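Hypothetical protein jhp0584 (Helicobacter pylori J99, PDB 4R7K) is of unknown function but belongs to the SRPBCC superfamily, whose helix-grip folds commonly enclose a deep pocket for hydrophobic ligands. Local coordinates at residues D116-G125 with E136-K145. Residues are numbered along the deposited sequence; the frame is centred on the assembly and turned at random.
Sequences DAILRLAWRG and EVYHAWLVEK
With CG of Trp-123 set between its backbone N and carbonyl carbon (chi1 61°), the indole leans over the neighbouring strand, while His-139, its CG turned anti to N (chi1 -174°), runs alongside it in the same direction. CB of His-139 makes a CH-pi contact over the pyrrole face of Trp-123, 4.0 Å from the centroid of that ring, and the imidazole and the six-membered ring are inclined at 60°. A water joins the two polar edges: it accepts from Trp-123 NE1 at 3.2 Å and lies in the imidazole plane, 2.7 Å from His-139 ND1. Farther out, the benzo end of Trp-123 meets Trp-141 obliquely, on the same side of the imidazole plane, CH2 coming within 3.2 Å of Trp-141 NE1. Phe-96, Trp-70, His-179 and Trp-182 extend this aromatic cluster, and the NE2 of His-139 is hydrogen-bonded to Thr-155. Strands 118-126 and 136-146 form an antiparallel beta hairpin in the middle of the curved sheet, and this aromatic face is the one turned toward the helices, consistent with the helix-grip arrangement of SRPBCC domains. Nine backbone hydrogen bonds zip the hairpin from Ala-117 to Gly-125. On the opposite face Ala-122 CB nestles against the ring of Tyr-138, 3.6 Å from CZ, and lies 3.8 Å from Ala-140 CB. Farther along, Leu-142 CD1 sits over one face of the Arg-120 guanidinium, whose NH1 is bonded to the carbonyl oxygen of Ala-30. At the end of the hairpin where the connecting loop leaves, Arg-124 NH2 forms a salt bridge of 2.9 Å with Glu-136 OE2, reaching its anti side with the two planar groups nearly perpendicular; NE is paired with Glu-110.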
loop_
_atom_site.group_PDB
_atom_site.type_symbol
_atom_site.label_atom_id
_atom_site.label_comp_id
_atom_site.label_asym_id
_atom_site.label_seq_id
_atom_site.Cartn_x
_atom_site.Cartn_y
_atom_site.Cartn_z
ATOM N N ASP A 116 -10.538 19.886 27.775
ATOM C CA ASP A 116 -10.970 18.615 28.388
ATOM C C ASP A 116 -11.373 17.550 27.363
ATOM O O ASP A 116 -11.228 16.378 27.616
ATOM C CB ASP A 116 -12.187 18.829 29.314
ATOM C CG ASP A 116 -11.841 19.579 30.592
ATOM O OD1 ASP A 116 -10.643 19.757 30.882
ATOM O OD2 ASP A 116 -12.781 19.964 31.328
ATOM N N ALA A 117 -11.907 17.956 26.224
ATOM C CA ALA A 117 -12.388 16.973 25.258
ATOM C C ALA A 117 -11.919 17.144 23.815
ATOM O O ALA A 117 -12.410 16.460 22.950
ATOM C CB ALA A 117 -13.899 16.940 25.296
ATOM N N ILE A 118 -10.970 18.026 23.580
ATOM C CA ILE A 118 -10.459 18.245 22.243
ATOM C C ILE A 118 -9.058 18.842 22.261
ATOM O O ILE A 118 -8.732 19.747 23.066
ATOM C CB ILE A 118 -11.419 19.124 21.416
ATOM C CG1 ILE A 118 -10.817 19.374 20.035
ATOM C CG2 ILE A 118 -11.725 20.405 22.164
ATOM C CD1 ILE A 118 -11.731 20.034 19.011
ATOM N N LEU A 119 -8.215 18.280 21.400
ATOM C CA LEU A 119 -6.876 18.748 21.197
ATOM C C LEU A 119 -6.743 19.198 19.762
ATOM O O LEU A 119 -7.117 18.483 18.838
ATOM C CB LEU A 119 -5.838 17.627 21.412
ATOM C CG LEU A 119 -4.414 17.970 20.934
ATOM C CD1 LEU A 119 -3.848 19.083 21.781
ATOM C CD2 LEU A 119 -3.468 16.764 20.980
ATOM N N ARG A 120 -6.161 20.366 19.583
ATOM C CA ARG A 120 -5.735 20.856 18.290
ATOM C C ARG A 120 -4.233 21.073 18.357
ATOM O O ARG A 120 -3.721 21.843 19.191
ATOM C CB ARG A 120 -6.447 22.142 17.945
ATOM C CG ARG A 120 -7.930 21.931 17.658
ATOM C CD ARG A 120 -8.651 23.286 17.650
ATOM N NE ARG A 120 -10.074 23.164 17.352
ATOM C CZ ARG A 120 -10.564 23.086 16.126
ATOM N NH1 ARG A 120 -9.754 23.057 15.083
ATOM N NH2 ARG A 120 -11.858 22.992 15.944
ATOM N N LEU A 121 -3.516 20.406 17.473
ATOM C CA LEU A 121 -2.067 20.474 17.477
ATOM C C LEU A 121 -1.574 20.502 16.039
ATOM O O LEU A 121 -2.074 19.773 15.203
ATOM C CB LEU A 121 -1.488 19.238 18.176
ATOM C CG LEU A 121 0.034 19.011 18.055
ATOM C CD1 LEU A 121 0.741 20.056 18.889
ATOM C CD2 LEU A 121 0.372 17.627 18.592
ATOM N N ALA A 122 -0.659 21.412 15.730
ATOM C CA ALA A 122 -0.099 21.442 14.386
ATOM C C ALA A 122 1.324 21.954 14.393
ATOM O O ALA A 122 1.689 22.777 15.240
ATOM C CB ALA A 122 -0.957 22.300 13.457
ATOM N N TRP A 123 2.129 21.444 13.465
ATOM C CA TRP A 123 3.478 21.930 13.254
ATOM C C TRP A 123 3.770 22.173 11.784
ATOM O O TRP A 123 3.207 21.489 10.874
ATOM C CB TRP A 123 4.517 20.981 13.812
ATOM C CG TRP A 123 4.550 19.590 13.221
ATOM C CD1 TRP A 123 5.129 19.211 12.047
ATOM C CD2 TRP A 123 4.063 18.396 13.832
ATOM N NE1 TRP A 123 4.988 17.876 11.867
ATOM C CE2 TRP A 123 4.358 17.339 12.964
ATOM C CE3 TRP A 123 3.398 18.126 15.036
ATOM C CZ2 TRP A 123 3.962 16.020 13.222
ATOM C CZ3 TRP A 123 3.024 16.815 15.307
ATOM C CH2 TRP A 123 3.325 15.777 14.415
ATOM N N ARG A 124 4.646 23.149 11.553
ATOM C CA ARG A 124 5.173 23.426 10.241
ATOM C C ARG A 124 6.454 22.623 10.185
ATOM O O ARG A 124 7.209 22.561 11.167
ATOM C CB ARG A 124 5.419 24.916 10.035
ATOM C CG ARG A 124 5.869 25.277 8.613
ATOM C CD ARG A 124 5.925 26.781 8.405
ATOM N NE ARG A 124 6.787 27.419 9.390
ATOM C CZ ARG A 124 8.094 27.633 9.241
ATOM N NH1 ARG A 124 8.781 28.213 10.219
ATOM N NH2 ARG A 124 8.723 27.262 8.135
ATOM N N GLY A 125 6.702 21.975 9.069
ATOM C CA GLY A 125 7.899 21.167 8.897
ATOM C C GLY A 125 8.570 21.536 7.599
ATOM O O GLY A 125 7.912 22.005 6.683
ATOM N N GLU A 136 8.113 22.086 2.173
ATOM C CA GLU A 136 7.614 22.693 3.402
ATOM C C GLU A 136 6.214 22.175 3.592
ATOM O O GLU A 136 5.461 22.138 2.632
ATOM C CB GLU A 136 7.637 24.225 3.327
ATOM C CG GLU A 136 7.371 24.905 4.655
ATOM C CD GLU A 136 7.360 26.424 4.548
ATOM O OE1 GLU A 136 7.304 26.934 3.427
ATOM O OE2 GLU A 136 7.383 27.106 5.582
ATOM N N VAL A 137 5.878 21.765 4.821
ATOM C CA VAL A 137 4.553 21.211 5.130
ATOM C C VAL A 137 3.927 21.809 6.411
ATOM O O VAL A 137 4.628 22.415 7.228
ATOM C CB VAL A 137 4.623 19.672 5.283
ATOM C CG1 VAL A 137 5.400 19.062 4.109
ATOM C CG2 VAL A 137 5.278 19.229 6.608
ATOM N N TYR A 138 2.621 21.622 6.559
ATOM C CA TYR A 138 1.879 22.003 7.769
ATOM C C TYR A 138 1.065 20.773 8.112
ATOM O O TYR A 138 0.181 20.371 7.343
ATOM C CB TYR A 138 1.003 23.207 7.509
ATOM C CG TYR A 138 0.322 23.787 8.739
ATOM C CD1 TYR A 138 0.939 24.769 9.511
ATOM C CD2 TYR A 138 -0.964 23.417 9.085
ATOM C CE1 TYR A 138 0.300 25.314 10.622
ATOM C CE2 TYR A 138 -1.590 23.947 10.213
ATOM C CZ TYR A 138 -0.966 24.896 10.965
ATOM O OH TYR A 138 -1.629 25.424 12.067
ATOM N N HIS A 139 1.396 20.123 9.218
ATOM C CA HIS A 139 0.754 18.871 9.604
ATOM C C HIS A 139 -0.090 19.113 10.851
ATOM O O HIS A 139 0.419 19.450 11.899
ATOM C CB HIS A 139 1.843 17.887 9.922
ATOM C CG HIS A 139 1.365 16.504 10.204
ATOM N ND1 HIS A 139 2.222 15.429 10.246
ATOM C CD2 HIS A 139 0.117 15.995 10.333
ATOM C CE1 HIS A 139 1.532 14.331 10.499
ATOM N NE2 HIS A 139 0.253 14.650 10.558
ATOM N N ALA A 140 -1.396 18.945 10.710
ATOM C CA ALA A 140 -2.323 19.278 11.773
ATOM C C ALA A 140 -3.025 18.038 12.271
ATOM O O ALA A 140 -3.229 17.034 11.522
ATOM C CB ALA A 140 -3.338 20.283 11.276
ATOM N N TRP A 141 -3.420 18.127 13.524
ATOM C CA TRP A 141 -4.068 17.052 14.205
ATOM C C TRP A 141 -5.226 17.581 14.999
ATOM O O TRP A 141 -5.157 18.691 15.597
ATOM C CB TRP A 141 -3.099 16.379 15.202
ATOM C CG TRP A 141 -1.879 15.719 14.649
ATOM C CD1 TRP A 141 -0.728 16.338 14.242
ATOM C CD2 TRP A 141 -1.645 14.309 14.512
ATOM N NE1 TRP A 141 0.198 15.394 13.846
ATOM C CE2 TRP A 141 -0.340 14.146 14.001
ATOM C CE3 TRP A 141 -2.407 13.159 14.793
ATOM C CZ2 TRP A 141 0.196 12.893 13.714
ATOM C CZ3 TRP A 141 -1.875 11.910 14.486
ATOM C CH2 TRP A 141 -0.582 11.785 13.987
ATOM N N LEU A 142 -6.273 16.762 15.066
ATOM C CA LEU A 142 -7.441 17.043 15.873
ATOM C C LEU A 142 -7.862 15.748 16.531
ATOM O O LEU A 142 -8.248 14.789 15.844
ATOM C CB LEU A 142 -8.572 17.604 15.013
ATOM C CG LEU A 142 -9.710 18.300 15.786
ATOM C CD1 LEU A 142 -10.501 19.182 14.814
ATOM C CD2 LEU A 142 -10.595 17.247 16.435
ATOM N N VAL A 143 -7.755 15.714 17.859
ATOM C CA VAL A 143 -8.135 14.549 18.664
ATOM C C VAL A 143 -9.328 14.998 19.506
ATOM O O VAL A 143 -9.235 16.027 20.182
ATOM C CB VAL A 143 -6.990 14.093 19.609
ATOM C CG1 VAL A 143 -7.420 12.847 20.397
ATOM C CG2 VAL A 143 -5.710 13.756 18.848
ATOM N N GLU A 144 -10.443 14.256 19.464
ATOM C CA GLU A 144 -11.599 14.612 20.254
ATOM C C GLU A 144 -12.448 13.460 20.731
ATOM O O GLU A 144 -12.518 12.377 20.118
ATOM C CB GLU A 144 -12.505 15.617 19.519
ATOM C CG GLU A 144 -13.140 15.090 18.261
ATOM C CD GLU A 144 -14.071 16.111 17.611
ATOM O OE1 GLU A 144 -14.564 17.014 18.338
ATOM O OE2 GLU A 144 -14.323 16.004 16.381
ATOM N N LYS A 145 -13.073 13.703 21.871
ATOM C CA LYS A 145 -14.033 12.785 22.452
ATOM C C LYS A 145 -15.368 12.908 21.710
ATOM O O LYS A 145 -15.839 14.035 21.448
ATOM C CB LYS A 145 -14.304 13.194 23.886
ATOM C CG LYS A 145 -13.158 13.088 24.852
ATOM C CD LYS A 145 -13.709 13.448 26.244
ATOM C CE LYS A 145 -12.726 13.245 27.360
ATOM N NZ LYS A 145 -12.494 11.798 27.575
HETATM O O HOH W 1 4.795 15.592 9.564
#